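Long-range contact in Thiol:disulfide interchange protein DsbA (Pseudomonas aeruginosa, PDB 4ZL8), which probably introduces disulfide bonds into other periplasmic proteins by passing on its own redox-active disulfide, using a thioredoxin fold: residues V73-M84 and K124-I134. The protein carries 1 engineered substitution. Residues are numbered along the deposited sequence; the frame is centred on the assembly and turned at random.
Engineered in segment 73-84: Ile82 (natural residue Glu).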
ATOM      1  N   VAL A  73     -11.029   8.588   2.701  1.00 11.57           N
ATOM      2  CA  VAL A  73     -10.645   9.284   3.918  1.00 11.96           C
ATOM      3  C   VAL A  73      -9.412   8.618   4.569  1.00 11.62           C
ATOM      4  O   VAL A  73      -8.407   9.265   4.917  1.00 10.38           O
ATOM      5  CB  VAL A  73     -11.842   9.302   4.888  1.00 14.95           C
ATOM      6  CG1 VAL A  73     -11.448   9.813   6.244  1.00 18.04           C
ATOM      7  CG2 VAL A  73     -12.975  10.134   4.295  1.00 15.60           C
ATOM      8  N   HIS A  74      -9.474   7.298   4.700  1.00 10.27           N
ATOM      9  CA  HIS A  74      -8.364   6.584   5.291  1.00 10.76           C
ATOM     10  C   HIS A  74      -7.145   6.627   4.391  1.00  9.69           C
ATOM     11  O   HIS A  74      -5.997   6.667   4.887  1.00 10.12           O
ATOM     12  CB  HIS A  74      -8.744   5.136   5.630  1.00 10.26           C
ATOM     13  CG  HIS A  74      -9.576   5.010   6.857  1.00 11.51           C
ATOM     14  ND1 HIS A  74     -10.256   3.856   7.169  1.00 12.53           N
ATOM     15  CD2 HIS A  74      -9.855   5.895   7.845  1.00  9.41           C
ATOM     16  CE1 HIS A  74     -10.897   4.022   8.311  1.00 11.53           C
ATOM     17  NE2 HIS A  74     -10.679   5.254   8.739  1.00 11.51           N
ATOM     18  N   GLY A  75      -7.365   6.605   3.077  1.00  9.34           N
ATOM     19  CA  GLY A  75      -6.265   6.737   2.142  1.00 10.42           C
ATOM     20  C   GLY A  75      -5.622   8.110   2.197  1.00  9.72           C
ATOM     21  O   GLY A  75      -4.397   8.247   2.073  1.00  9.89           O
ATOM     22  N   GLN A  76      -6.431   9.136   2.402  1.00  8.82           N
ATOM     23  CA  GLN A  76      -5.922  10.492   2.511  1.00  8.66           C
ATOM     24  C   GLN A  76      -5.104  10.649   3.812  1.00  9.27           C
ATOM     25  O   GLN A  76      -4.062  11.314   3.825  1.00  9.79           O
ATOM     26  CB  GLN A  76      -7.071  11.491   2.423  1.00  9.35           C
ATOM     27  CG  GLN A  76      -6.605  12.927   2.219  1.00 10.62           C
ATOM     28  CD  GLN A  76      -7.700  13.850   1.778  1.00 11.06           C
ATOM     29  OE1 GLN A  76      -8.664  13.436   1.132  1.00 13.97           O
ATOM     30  NE2 GLN A  76      -7.566  15.120   2.119  1.00 13.08           N
ATOM     31  N   MET A  77      -5.518   9.984   4.885  1.00 10.07           N
ATOM     32  CA  MET A  77      -4.732   9.930   6.114  1.00 10.23           C
ATOM     33  C   MET A  77      -3.370   9.277   5.829  1.00  9.91           C
ATOM     34  O   MET A  77      -2.321   9.813   6.210  1.00 10.39           O
ATOM     35  CB  MET A  77      -5.503   9.182   7.217  1.00 10.65           C
ATOM     36  CG  MET A  77      -4.635   8.892   8.446  1.00 12.75           C
ATOM     37  SD  MET A  77      -5.538   8.223   9.852  1.00 12.87           S
ATOM     38  CE  MET A  77      -6.139   6.692   9.134  1.00 15.07           C
ATOM     39  N   PHE A  78      -3.373   8.139   5.138  1.00 10.11           N
ATOM     40  CA  PHE A  78      -2.123   7.460   4.788  1.00  9.72           C
ATOM     41  C   PHE A  78      -1.180   8.398   4.047  1.00 10.15           C
ATOM     42  O   PHE A  78      -0.007   8.534   4.390  1.00  9.61           O
ATOM     43  CB  PHE A  78      -2.398   6.237   3.917  1.00 10.64           C
ATOM     44  CG  PHE A  78      -1.155   5.591   3.367  1.00 11.86           C
ATOM     45  CD1 PHE A  78      -0.417   4.710   4.131  1.00 11.60           C
ATOM     46  CD2 PHE A  78      -0.728   5.871   2.093  1.00 12.44           C
ATOM     47  CE1 PHE A  78       0.728   4.126   3.634  1.00 11.99           C
ATOM     48  CE2 PHE A  78       0.414   5.281   1.595  1.00 14.64           C
ATOM     49  CZ  PHE A  78       1.135   4.401   2.378  1.00 13.53           C
ATOM     50  N   LEU A  79      -1.695   9.046   3.005  1.00 10.07           N
ATOM     51  CA  LEU A  79      -0.850   9.899   2.182  1.00  9.66           C
ATOM     52  C   LEU A  79      -0.345  11.121   2.941  1.00  9.57           C
ATOM     53  O   LEU A  79       0.770  11.571   2.726  1.00 11.27           O
ATOM     54  CB  LEU A  79      -1.572  10.328   0.903  1.00  9.64           C
ATOM     55  CG  LEU A  79      -1.874   9.195  -0.052  1.00 10.25           C
ATOM     56  CD1 LEU A  79      -2.826   9.644  -1.158  1.00 12.67           C
ATOM     57  CD2 LEU A  79      -0.617   8.616  -0.656  1.00 12.70           C
ATOM     58  N   THR A  80      -1.156  11.621   3.867  1.00  9.88           N
ATOM     59  CA  THR A  80      -0.761  12.731   4.725  1.00 10.07           C
ATOM     60  C   THR A  80       0.409  12.310   5.608  1.00 11.69           C
ATOM     61  O   THR A  80       1.398  13.037   5.742  1.00 12.27           O
ATOM     62  CB  THR A  80      -1.941  13.233   5.575  1.00 11.97           C
ATOM     63  OG1 THR A  80      -2.936  13.780   4.697  1.00 12.10           O
ATOM     64  CG2 THR A  80      -1.510  14.310   6.535  1.00 13.47           C
ATOM     65  N   LEU A  81       0.301  11.126   6.199  1.00 10.27           N
ATOM     66  CA  LEU A  81       1.356  10.624   7.068  1.00 11.67           C
ATOM     67  C   LEU A  81       2.647  10.366   6.291  1.00 10.68           C
ATOM     68  O   LEU A  81       3.742  10.639   6.782  1.00 12.25           O
ATOM     69  CB  LEU A  81       0.890   9.355   7.782  1.00 11.03           C
ATOM     70  CG  LEU A  81      -0.279   9.524   8.741  1.00 11.71           C
ATOM     71  CD1 LEU A  81      -0.815   8.180   9.175  1.00 13.97           C
ATOM     72  CD2 LEU A  81       0.116  10.369   9.914  1.00 13.78           C
ATOM     73  N   ILE A  82       2.529   9.820   5.081  1.00 10.58           N
ATOM     74  CA  ILE A  82       3.696   9.695   4.201  1.00 12.50           C
ATOM     75  C   ILE A  82       4.361  11.050   3.939  1.00 13.13           C
ATOM     76  O   ILE A  82       5.574  11.196   4.076  1.00 15.45           O
ATOM     77  CB  ILE A  82       3.309   9.038   2.857  1.00 12.62           C
ATOM     78  CG1 ILE A  82       2.959   7.567   3.059  1.00 13.99           C
ATOM     79  CG2 ILE A  82       4.433   9.180   1.847  1.00 15.78           C
ATOM     80  CD1 ILE A  82       4.115   6.695   3.442  1.00 14.83           C
ATOM     81  N   SER A  83       3.571  12.062   3.601  1.00 13.47           N
ATOM     82  CA  SER A  83       4.115  13.389   3.333  0.83 15.02           C
ATOM     83  C   SER A  83       4.846  13.941   4.547  1.00 14.22           C
ATOM     84  O   SER A  83       5.908  14.586   4.426  1.00 15.99           O
ATOM     85  CB  SER A  83       2.970  14.336   2.957  0.83 15.74           C
ATOM     86  OG  SER A  83       3.390  15.690   2.890  0.83 19.41           O
ATOM     87  N   MET A  84       4.296  13.693   5.723  1.00 13.66           N
ATOM     88  CA  MET A  84       4.905  14.157   6.967  1.00 14.24           C
ATOM     89  C   MET A  84       6.130  13.347   7.381  1.00 17.42           C
ATOM     90  O   MET A  84       6.844  13.748   8.295  1.00 19.25           O
ATOM     91  CB  MET A  84       3.899  14.113   8.103  1.00 13.76           C
ATOM     92  CG  MET A  84       2.817  15.145   7.989  1.00 13.59           C
ATOM     93  SD  MET A  84       1.634  15.076   9.335  1.00 15.32           S
ATOM     94  CE  MET A  84       2.587  15.768  10.685  1.00 17.55           C
ATOM     95  N   LYS A 124       0.129  20.469  11.868  1.00 14.59           N
ATOM     96  CA  LYS A 124       0.766  20.071  10.615  1.00 15.81           C
ATOM     97  C   LYS A 124      -0.001  18.944   9.924  1.00 14.09           C
ATOM     98  O   LYS A 124      -0.136  18.936   8.699  1.00 13.91           O
ATOM     99  CB  LYS A 124       2.224  19.660  10.842  1.00 15.05           C
ATOM    100  CG  LYS A 124       2.990  19.360   9.563  1.00 20.83           C
ATOM    101  CD  LYS A 124       3.205  20.609   8.745  0.70 24.74           C
ATOM    102  CE  LYS A 124       4.031  20.346   7.492  0.34 27.95           C
ATOM    103  NZ  LYS A 124       4.253  21.602   6.709  0.74 35.40           N
ATOM    104  N   PHE A 125      -0.536  17.999  10.691  1.00 11.09           N
ATOM    105  CA  PHE A 125      -1.357  16.968  10.089  1.00 11.58           C
ATOM    106  C   PHE A 125      -2.559  17.587   9.366  1.00 11.86           C
ATOM    107  O   PHE A 125      -2.824  17.260   8.215  1.00 12.66           O
ATOM    108  CB  PHE A 125      -1.855  15.951  11.129  1.00 12.25           C
ATOM    109  CG  PHE A 125      -2.750  14.910  10.525  1.00 10.68           C
ATOM    110  CD1 PHE A 125      -2.214  13.784   9.918  1.00 11.72           C
ATOM    111  CD2 PHE A 125      -4.117  15.088  10.483  1.00 12.82           C
ATOM    112  CE1 PHE A 125      -3.029  12.844   9.328  1.00 11.89           C
ATOM    113  CE2 PHE A 125      -4.939  14.136   9.883  1.00 13.53           C
ATOM    114  CZ  PHE A 125      -4.398  13.028   9.311  1.00 12.46           C
ATOM    115  N   LEU A 126      -3.291  18.457  10.043  1.00 12.59           N
ATOM    116  CA  LEU A 126      -4.479  19.052   9.445  1.00 12.48           C
ATOM    117  C   LEU A 126      -4.130  19.898   8.216  1.00 13.61           C
ATOM    118  O   LEU A 126      -4.817  19.799   7.199  1.00 15.24           O
ATOM    119  CB  LEU A 126      -5.246  19.857  10.491  1.00 13.55           C
ATOM    120  CG  LEU A 126      -5.879  19.000  11.601  1.00 15.40           C
ATOM    121  CD1 LEU A 126      -6.435  19.879  12.675  1.00 18.84           C
ATOM    122  CD2 LEU A 126      -6.977  18.103  11.048  1.00 17.18           C
ATOM    123  N   SER A 127      -3.092  20.730   8.290  1.00 13.05           N
ATOM    124  CA  SER A 127      -2.682  21.556   7.155  0.51 15.19           C
ATOM    125  C   SER A 127      -2.268  20.681   5.975  1.00 14.19           C
ATOM    126  O   SER A 127      -2.604  20.966   4.822  1.00 15.73           O
ATOM    127  CB  SER A 127      -1.525  22.469   7.553  0.51 16.69           C
ATOM    128  OG  SER A 127      -1.091  23.267   6.461  0.51 21.33           O
ATOM    129  N   THR A 128      -1.533  19.610   6.259  1.00 12.30           N
ATOM    130  CA  THR A 128      -1.104  18.711   5.195  1.00 10.33           C
ATOM    131  C   THR A 128      -2.298  17.960   4.611  1.00 11.58           C
ATOM    132  O   THR A 128      -2.455  17.846   3.403  1.00 11.38           O
ATOM    133  CB  THR A 128      -0.032  17.708   5.702  1.00 11.57           C
ATOM    134  OG1 THR A 128       1.080  18.423   6.232  1.00 14.17           O
ATOM    135  CG2 THR A 128       0.458  16.819   4.571  1.00 12.42           C
ATOM    136  N   TYR A 129      -3.181  17.461   5.472  1.00 12.07           N
ATOM    137  CA  TYR A 129      -4.333  16.706   5.013  1.00 10.50           C
ATOM    138  C   TYR A 129      -5.156  17.499   4.014  1.00 12.43           C
ATOM    139  O   TYR A 129      -5.632  16.945   3.031  1.00 12.89           O
ATOM    140  CB  TYR A 129      -5.184  16.299   6.221  1.00 12.24           C
ATOM    141  CG  TYR A 129      -6.375  15.399   5.922  1.00 11.50           C
ATOM    142  CD1 TYR A 129      -6.253  14.022   6.006  1.00 10.78           C
ATOM    143  CD2 TYR A 129      -7.612  15.925   5.590  1.00 11.39           C
ATOM    144  CE1 TYR A 129      -7.327  13.193   5.762  1.00 10.11           C
ATOM    145  CE2 TYR A 129      -8.701  15.102   5.341  1.00 13.01           C
ATOM    146  CZ  TYR A 129      -8.537  13.735   5.416  1.00 11.81           C
ATOM    147  OH  TYR A 129      -9.608  12.905   5.162  1.00 14.08           O
ATOM    148  N   ASN A 130      -5.317  18.789   4.264  1.00 11.81           N
ATOM    149  CA  ASN A 130      -6.145  19.653   3.441  1.00 13.54           C
ATOM    150  C   ASN A 130      -5.378  20.336   2.316  1.00 14.50           C
ATOM    151  O   ASN A 130      -5.932  21.157   1.593  1.00 16.99           O
ATOM    152  CB  ASN A 130      -6.836  20.697   4.328  1.00 16.04           C
ATOM    153  CG  ASN A 130      -7.864  20.074   5.251  1.00 18.47           C
ATOM    154  OD1 ASN A 130      -8.658  19.247   4.829  1.00 21.17           O
ATOM    155  ND2 ASN A 130      -7.833  20.452   6.521  1.00 28.25           N
ATOM    156  N   SER A 131      -4.107  19.985   2.156  1.00 13.86           N
ATOM    157  CA  SER A 131      -3.225  20.721   1.237  1.00 12.50           C
ATOM    158  C   SER A 131      -3.426  20.363  -0.234  1.00 11.76           C
ATOM    159  O   SER A 131      -3.901  19.277  -0.592  1.00 12.64           O
ATOM    160  CB  SER A 131      -1.759  20.478   1.575  1.00 13.17           C
ATOM    161  OG  SER A 131      -1.360  19.143   1.265  1.00 12.04           O
ATOM    162  N   PHE A 132      -3.066  21.296  -1.105  1.00 13.49           N
ATOM    163  CA  PHE A 132      -3.174  21.028  -2.524  1.00 13.52           C
ATOM    164  C   PHE A 132      -2.252  19.884  -2.943  1.00 11.95           C
ATOM    165  O   PHE A 132      -2.552  19.125  -3.872  1.00 12.62           O
ATOM    166  CB  PHE A 132      -2.947  22.301  -3.353  1.00 13.67           C
ATOM    167  CG  PHE A 132      -1.550  22.896  -3.234  1.00 13.42           C
ATOM    168  CD1 PHE A 132      -0.480  22.348  -3.920  1.00 14.68           C
ATOM    169  CD2 PHE A 132      -1.323  24.019  -2.446  1.00 15.10           C
ATOM    170  CE1 PHE A 132       0.784  22.896  -3.830  1.00 15.00           C
ATOM    171  CE2 PHE A 132      -0.055  24.565  -2.363  1.00 16.91           C
ATOM    172  CZ  PHE A 132       0.983  23.996  -3.039  1.00 16.57           C
ATOM    173  N   ALA A 133      -1.124  19.727  -2.266  1.00 12.01           N
ATOM    174  CA  ALA A 133      -0.209  18.672  -2.647  1.00 11.72           C
ATOM    175  C   ALA A 133      -0.854  17.308  -2.448  1.00 11.69           C
ATOM    176  O   ALA A 133      -0.692  16.390  -3.254  1.00 12.70           O
ATOM    177  CB  ALA A 133       1.121  18.789  -1.882  1.00 15.04           C
ATOM    178  N   ILE A 134      -1.586  17.163  -1.346  1.00 11.84           N
ATOM    179  CA  ILE A 134      -2.265  15.909  -1.048  1.00 10.68           C
ATOM    180  C   ILE A 134      -3.399  15.661  -2.059  1.00 11.36           C
ATOM    181  O   ILE A 134      -3.638  14.527  -2.437  1.00 11.49           O
ATOM    182  CB  ILE A 134      -2.711  15.850   0.424  1.00 10.98           C
ATOM    183  CG1 ILE A 134      -1.481  15.604   1.323  1.00 12.01           C
ATOM    184  CG2 ILE A 134      -3.776  14.773   0.628  1.00 12.79           C
ATOM    185  CD1 ILE A 134      -0.818  14.244   1.170  1.00 13.65           C
TER
HETATM  186  O   HOH W   1       3.771  17.353   5.513  1.00 32.37           O
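Knobs-into-holes packing within the helical domain inserted into the thioredoxin fold of DsbA joins Thr80, on helix 70-84, to Phe125, Thr128, Tyr129 and Ile134 around the turn between helices 122-129 and 132-148. The short axes of 73-84 and 124-129 pass 9.3 Å apart at 114°, and Thr80 and Tyr129 form the point of nearest CA approach. Thr80 divides its branches: Thr80 CG2, anti to the backbone N, lies 3.5 Å from Phe125 CD1 and also touches Thr128 CG2, while OG1 turns back to donate to Gln76 O. The OG1 bond holds the side-chain rotation that points CG2 at Phe125. Gln76 O is gripped twice, since Thr80 N and OG1 reach it from opposite faces of its plane.

Gln76 lies over one face of the Tyr129 ring, its amide plane tilted only 20° from the ring. In a CH-pi contact, Gln76 CG lies 3.9 Å from the Tyr129 ring centroid, and the extended chain carries Gln76 NE2 on to Tyr129 O, a 2.8 Å hydrogen bond bent to 143° at the hydrogen. One residue thus holds both the ring and the last carbonyl of helix 122-129. Ile134 fills the next hole, with CG2 against Gln76 CG and CD1 against the backbone of Leu79. Phe125 wedges among Met77, Thr80, Leu81 and Met84, and also touches Leu115 of helix 108-116. In an oblique Met-aromatic contact, Met84 SD lies 5.4 Å from the Phe125 ring centroid, and the bend at chi3 brings Met84 CE to 3.8 Å from Lys124 CG. Thr128 OG1 donates to Lys124 O and accepts from a water at 3.0 Å.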